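Local coordinates for protein telomerase reverse transcriptase (PDB 6ZD1) that probably extends chromosome ends as a reverse transcriptase, adding telomeric DNA repeats by copying a template carried within the RNA component of the enzyme, at residues 476-487 with 520-531. Numbering follows the deposited sequence.
Sequences LYSTMVSKEFKF and KISSNELQKYGA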
loop_
_atom_site.group_PDB
_atom_site.type_symbol
_atom_site.label_atom_id
_atom_site.label_comp_id
_atom_site.label_asym_id
_atom_site.label_seq_id
_atom_site.Cartn_x
_atom_site.Cartn_y
_atom_site.Cartn_z
ATOM N N LEU A 476 -15.570 15.901 -0.029
ATOM C CA LEU A 476 -16.397 16.429 -1.111
ATOM C C LEU A 476 -17.535 15.475 -1.458
ATOM O O LEU A 476 -18.694 15.893 -1.575
ATOM C CB LEU A 476 -15.530 16.713 -2.343
ATOM C CG LEU A 476 -16.261 17.287 -3.563
ATOM C CD1 LEU A 476 -17.081 18.507 -3.183
ATOM C CD2 LEU A 476 -15.296 17.638 -4.681
ATOM N N TYR A 477 -17.230 14.183 -1.617
ATOM C CA TYR A 477 -18.271 13.235 -2.008
ATOM C C TYR A 477 -19.262 12.978 -0.875
ATOM O O TYR A 477 -20.445 12.730 -1.138
ATOM C CB TYR A 477 -17.649 11.923 -2.494
ATOM C CG TYR A 477 -17.181 11.946 -3.941
ATOM C CD1 TYR A 477 -17.146 13.129 -4.672
ATOM C CD2 TYR A 477 -16.789 10.775 -4.579
ATOM C CE1 TYR A 477 -16.721 13.144 -5.995
ATOM C CE2 TYR A 477 -16.364 10.781 -5.898
ATOM C CZ TYR A 477 -16.331 11.965 -6.601
ATOM O OH TYR A 477 -15.910 11.967 -7.912
ATOM N N SER A 478 -18.818 13.038 0.383
ATOM C CA SER A 478 -19.773 12.967 1.486
ATOM C C SER A 478 -20.708 14.168 1.467
ATOM O O SER A 478 -21.923 14.022 1.644
ATOM C CB SER A 478 -19.042 12.886 2.828
ATOM O OG SER A 478 -18.251 11.712 2.914
ATOM N N THR A 479 -20.151 15.363 1.259
ATOM C CA THR A 479 -20.966 16.563 1.117
ATOM C C THR A 479 -21.892 16.463 -0.087
ATOM O O THR A 479 -23.064 16.851 -0.015
ATOM C CB THR A 479 -20.061 17.788 0.993
ATOM O OG1 THR A 479 -19.229 17.889 2.155
ATOM C CG2 THR A 479 -20.886 19.058 0.854
HETATM N N MSE A 480 -21.378 15.961 -1.205
HETATM C CA MSE A 480 -22.162 15.818 -2.422
HETATM C C MSE A 480 -23.330 14.860 -2.227
HETATM O O MSE A 480 -24.466 15.182 -2.573
HETATM C CB MSE A 480 -21.275 15.327 -3.565
HETATM C CG MSE A 480 -22.013 15.137 -4.878
HETATM SE SE MSE A 480 -20.927 14.256 -6.237
HETATM C CE MSE A 480 -20.659 12.537 -5.349
ATOM N N VAL A 481 -23.044 13.685 -1.658
ATOM C CA VAL A 481 -24.092 12.690 -1.441
ATOM C C VAL A 481 -25.167 13.243 -0.514
ATOM O O VAL A 481 -26.366 13.021 -0.726
ATOM C CB VAL A 481 -23.484 11.384 -0.895
ATOM C CG1 VAL A 481 -24.568 10.484 -0.326
ATOM C CG2 VAL A 481 -22.717 10.657 -1.990
ATOM N N SER A 482 -24.759 14.018 0.495
ATOM C CA SER A 482 -25.698 14.476 1.513
ATOM C C SER A 482 -26.622 15.568 0.990
ATOM O O SER A 482 -27.787 15.635 1.394
ATOM C CB SER A 482 -24.932 14.974 2.738
ATOM O OG SER A 482 -25.806 15.525 3.707
ATOM N N LYS A 483 -26.132 16.421 0.090
ATOM C CA LYS A 483 -26.936 17.523 -0.422
ATOM C C LYS A 483 -27.722 17.144 -1.666
ATOM O O LYS A 483 -28.775 17.734 -1.932
ATOM C CB LYS A 483 -26.051 18.731 -0.749
ATOM C CG LYS A 483 -25.261 19.290 0.426
ATOM C CD LYS A 483 -24.574 20.604 0.055
ATOM C CE LYS A 483 -23.643 20.435 -1.139
ATOM N NZ LYS A 483 -22.955 21.707 -1.506
ATOM N N GLU A 484 -27.235 16.172 -2.432
ATOM C CA GLU A 484 -27.823 15.851 -3.723
ATOM C C GLU A 484 -28.877 14.753 -3.655
ATOM O O GLU A 484 -29.791 14.744 -4.484
ATOM C CB GLU A 484 -26.714 15.462 -4.707
ATOM C CG GLU A 484 -25.844 16.628 -5.168
ATOM C CD GLU A 484 -26.602 17.637 -6.015
ATOM O OE1 GLU A 484 -27.619 17.255 -6.635
ATOM O OE2 GLU A 484 -26.181 18.813 -6.061
ATOM N N PHE A 485 -28.830 13.881 -2.653
ATOM C CA PHE A 485 -29.705 12.715 -2.576
ATOM C C PHE A 485 -30.680 12.838 -1.411
ATOM O O PHE A 485 -30.950 11.867 -0.700
ATOM C CB PHE A 485 -28.897 11.428 -2.445
ATOM C CG PHE A 485 -28.182 11.027 -3.702
ATOM C CD1 PHE A 485 -28.838 10.313 -4.690
ATOM C CD2 PHE A 485 -26.851 11.357 -3.892
ATOM C CE1 PHE A 485 -28.181 9.940 -5.849
ATOM C CE2 PHE A 485 -26.187 10.987 -5.046
ATOM C CZ PHE A 485 -26.852 10.277 -6.026
ATOM N N LYS A 486 -31.209 14.050 -1.211
ATOM C CA LYS A 486 -32.064 14.325 -0.059
ATOM C C LYS A 486 -33.262 13.387 0.005
ATOM O O LYS A 486 -33.686 13.001 1.101
ATOM C CB LYS A 486 -32.539 15.778 -0.096
ATOM C CG LYS A 486 -31.424 16.799 0.046
ATOM C CD LYS A 486 -31.944 18.222 -0.119
ATOM C CE LYS A 486 -30.820 19.238 0.038
ATOM N NZ LYS A 486 -31.281 20.628 -0.221
ATOM N N PHE A 487 -33.798 12.974 -1.142
ATOM C CA PHE A 487 -34.994 12.141 -1.130
ATOM C C PHE A 487 -34.629 10.681 -0.910
ATOM O O PHE A 487 -35.052 9.805 -1.671
ATOM C CB PHE A 487 -35.754 12.292 -2.453
ATOM C CG PHE A 487 -34.868 12.179 -3.677
ATOM C CD1 PHE A 487 -34.618 10.949 -4.268
ATOM C CD2 PHE A 487 -34.292 13.309 -4.235
ATOM C CE1 PHE A 487 -33.802 10.846 -5.378
ATOM C CE2 PHE A 487 -33.479 13.211 -5.351
ATOM C CZ PHE A 487 -33.235 11.977 -5.922
ATOM N N LYS A 520 -31.034 11.102 -11.821
ATOM C CA LYS A 520 -30.089 12.077 -11.311
ATOM C C LYS A 520 -28.655 11.747 -11.705
ATOM O O LYS A 520 -27.855 12.662 -11.921
ATOM C CB LYS A 520 -30.221 12.182 -9.797
ATOM C CG LYS A 520 -29.327 13.230 -9.235
ATOM C CD LYS A 520 -29.827 13.733 -7.926
ATOM C CE LYS A 520 -28.652 14.227 -7.154
ATOM N NZ LYS A 520 -28.067 13.120 -6.351
ATOM N N ILE A 521 -28.315 10.460 -11.831
ATOM C CA ILE A 521 -26.972 10.088 -12.277
ATOM C C ILE A 521 -26.835 10.141 -13.787
ATOM O O ILE A 521 -25.758 9.835 -14.313
ATOM C CB ILE A 521 -26.567 8.683 -11.784
ATOM C CG1 ILE A 521 -27.376 7.595 -12.487
ATOM C CG2 ILE A 521 -26.745 8.568 -10.279
ATOM C CD1 ILE A 521 -27.076 6.197 -11.967
ATOM N N SER A 522 -27.896 10.518 -14.503
ATOM C CA SER A 522 -27.841 10.737 -15.940
ATOM C C SER A 522 -27.908 12.209 -16.318
ATOM O O SER A 522 -27.697 12.541 -17.491
ATOM C CB SER A 522 -28.977 9.980 -16.640
ATOM O OG SER A 522 -28.915 8.597 -16.348
ATOM N N SER A 523 -28.216 13.089 -15.370
ATOM C CA SER A 523 -28.184 14.525 -15.602
ATOM C C SER A 523 -26.748 15.019 -15.440
ATOM O O SER A 523 -25.811 14.234 -15.272
ATOM C CB SER A 523 -29.145 15.234 -14.652
ATOM O OG SER A 523 -28.758 15.038 -13.299
ATOM N N ASN A 524 -26.553 16.335 -15.477
ATOM C CA ASN A 524 -25.240 16.923 -15.262
ATOM C C ASN A 524 -25.122 17.545 -13.879
ATOM O O ASN A 524 -24.200 18.327 -13.628
ATOM C CB ASN A 524 -24.937 17.962 -16.341
ATOM C CG ASN A 524 -25.952 19.087 -16.367
ATOM O OD1 ASN A 524 -27.068 18.946 -15.867
ATOM N ND2 ASN A 524 -25.571 20.213 -16.963
ATOM N N GLU A 525 -26.029 17.188 -12.967
ATOM C CA GLU A 525 -26.085 17.859 -11.678
ATOM C C GLU A 525 -24.941 17.455 -10.768
ATOM O O GLU A 525 -24.677 18.150 -9.783
ATOM C CB GLU A 525 -27.414 17.561 -10.983
ATOM C CG GLU A 525 -28.598 18.297 -11.561
ATOM C CD GLU A 525 -29.875 18.000 -10.808
ATOM O OE1 GLU A 525 -29.982 16.896 -10.231
ATOM O OE2 GLU A 525 -30.766 18.873 -10.784
ATOM N N LEU A 526 -24.263 16.355 -11.064
ATOM C CA LEU A 526 -23.110 15.967 -10.272
ATOM C C LEU A 526 -21.800 16.495 -10.839
ATOM O O LEU A 526 -20.773 16.421 -10.156
ATOM C CB LEU A 526 -23.045 14.441 -10.146
ATOM C CG LEU A 526 -24.255 13.805 -9.456
ATOM C CD1 LEU A 526 -24.055 12.306 -9.268
ATOM C CD2 LEU A 526 -24.528 14.486 -8.125
ATOM N N GLN A 527 -21.815 17.057 -12.048
ATOM C CA GLN A 527 -20.589 17.591 -12.622
ATOM C C GLN A 527 -20.133 18.857 -11.912
ATOM O O GLN A 527 -18.956 19.215 -12.012
ATOM C CB GLN A 527 -20.783 17.863 -14.114
ATOM C CG GLN A 527 -21.367 16.683 -14.870
ATOM C CD GLN A 527 -21.554 16.965 -16.347
ATOM O OE1 GLN A 527 -21.123 18.000 -16.852
ATOM N NE2 GLN A 527 -22.203 16.042 -17.048
ATOM N N LYS A 528 -21.037 19.525 -11.190
ATOM C CA LYS A 528 -20.663 20.707 -10.419
ATOM C C LYS A 528 -19.546 20.387 -9.436
ATOM O O LYS A 528 -18.666 21.221 -9.189
ATOM C CB LYS A 528 -21.880 21.249 -9.672
ATOM C CG LYS A 528 -23.005 21.708 -10.573
ATOM C CD LYS A 528 -24.234 22.067 -9.762
ATOM C CE LYS A 528 -25.433 21.253 -10.213
ATOM N NZ LYS A 528 -26.624 21.493 -9.358
ATOM N N TYR A 529 -19.570 19.187 -8.864
ATOM C CA TYR A 529 -18.575 18.749 -7.900
ATOM C C TYR A 529 -17.349 18.135 -8.560
ATOM O O TYR A 529 -16.368 17.842 -7.866
ATOM C CB TYR A 529 -19.205 17.728 -6.942
ATOM C CG TYR A 529 -20.518 18.183 -6.328
ATOM C CD1 TYR A 529 -21.729 17.979 -6.983
ATOM C CD2 TYR A 529 -20.543 18.815 -5.089
ATOM C CE1 TYR A 529 -22.926 18.397 -6.420
ATOM C CE2 TYR A 529 -21.733 19.234 -4.521
ATOM C CZ TYR A 529 -22.920 19.023 -5.189
ATOM O OH TYR A 529 -24.105 19.441 -4.620
ATOM N N GLY A 530 -17.355 17.984 -9.880
ATOM C CA GLY A 530 -16.327 17.221 -10.550
ATOM C C GLY A 530 -16.595 15.737 -10.656
ATOM O O GLY A 530 -15.691 14.988 -11.048
ATOM N N ALA A 531 -17.789 15.283 -10.288
ATOM C CA ALA A 531 -18.164 13.883 -10.424
ATOM C C ALA A 531 -18.789 13.652 -11.796
ATOM O O ALA A 531 -19.792 14.285 -12.140
ATOM C CB ALA A 531 -19.135 13.479 -9.317
#
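Where M480 meets Y529, the last turns of helix 469-484 run closest to segment 520-531, which leaves the end of helix 511-520 and continues as loop, their CA atoms 7.2 Å apart; at the other end, F485, just past the helix, faces K520, with 8.8 Å between CA atoms. Between these two points the loop makes a type I beta turn from N524 to Q527, and L526 O accepts the backbone N-H groups of both Y529 and A531. The contact illustrates how one aromatic ring can join a helix to an irregular chain by using both its face and its rim. M480, a selenomethionine, extends with CG anti to the backbone N (chi1 180°), which lays CG over the centre of the Y529 ring, 3.6 Å from the centroid. The chain then bends at chi3; SE sits obliquely to the same ring in a Met-aromatic contact and packs 3.6 Å from A531 CB. At the rim, Y529 OH donates to the anti lone pair of E484 OE2, with 2.6 Å between the oxygens, the carboxylate plane standing 78° from the ring. K528 NZ lies beyond salt-bridge range of this carboxylate, while L476 CD1 adds an apolar touch at the ring edge. K520 crosses E484 at about a right angle and bends at chi4 to set NZ over the centre of the F485 ring, a cation-pi contact whose modelled 2.9 Å to the centroid is unusually short and doubtful in its exact value. E484 O is also near, 3.0 Å from K520 NZ. With L476 packing on helix 349-359 and F485 on L497, the arrangement joins helix 469-484 to the connection between helix 511-520 and strand 539-541, characteristic of the helix-backed antiparallel sheet of a reverse transcriptase palm.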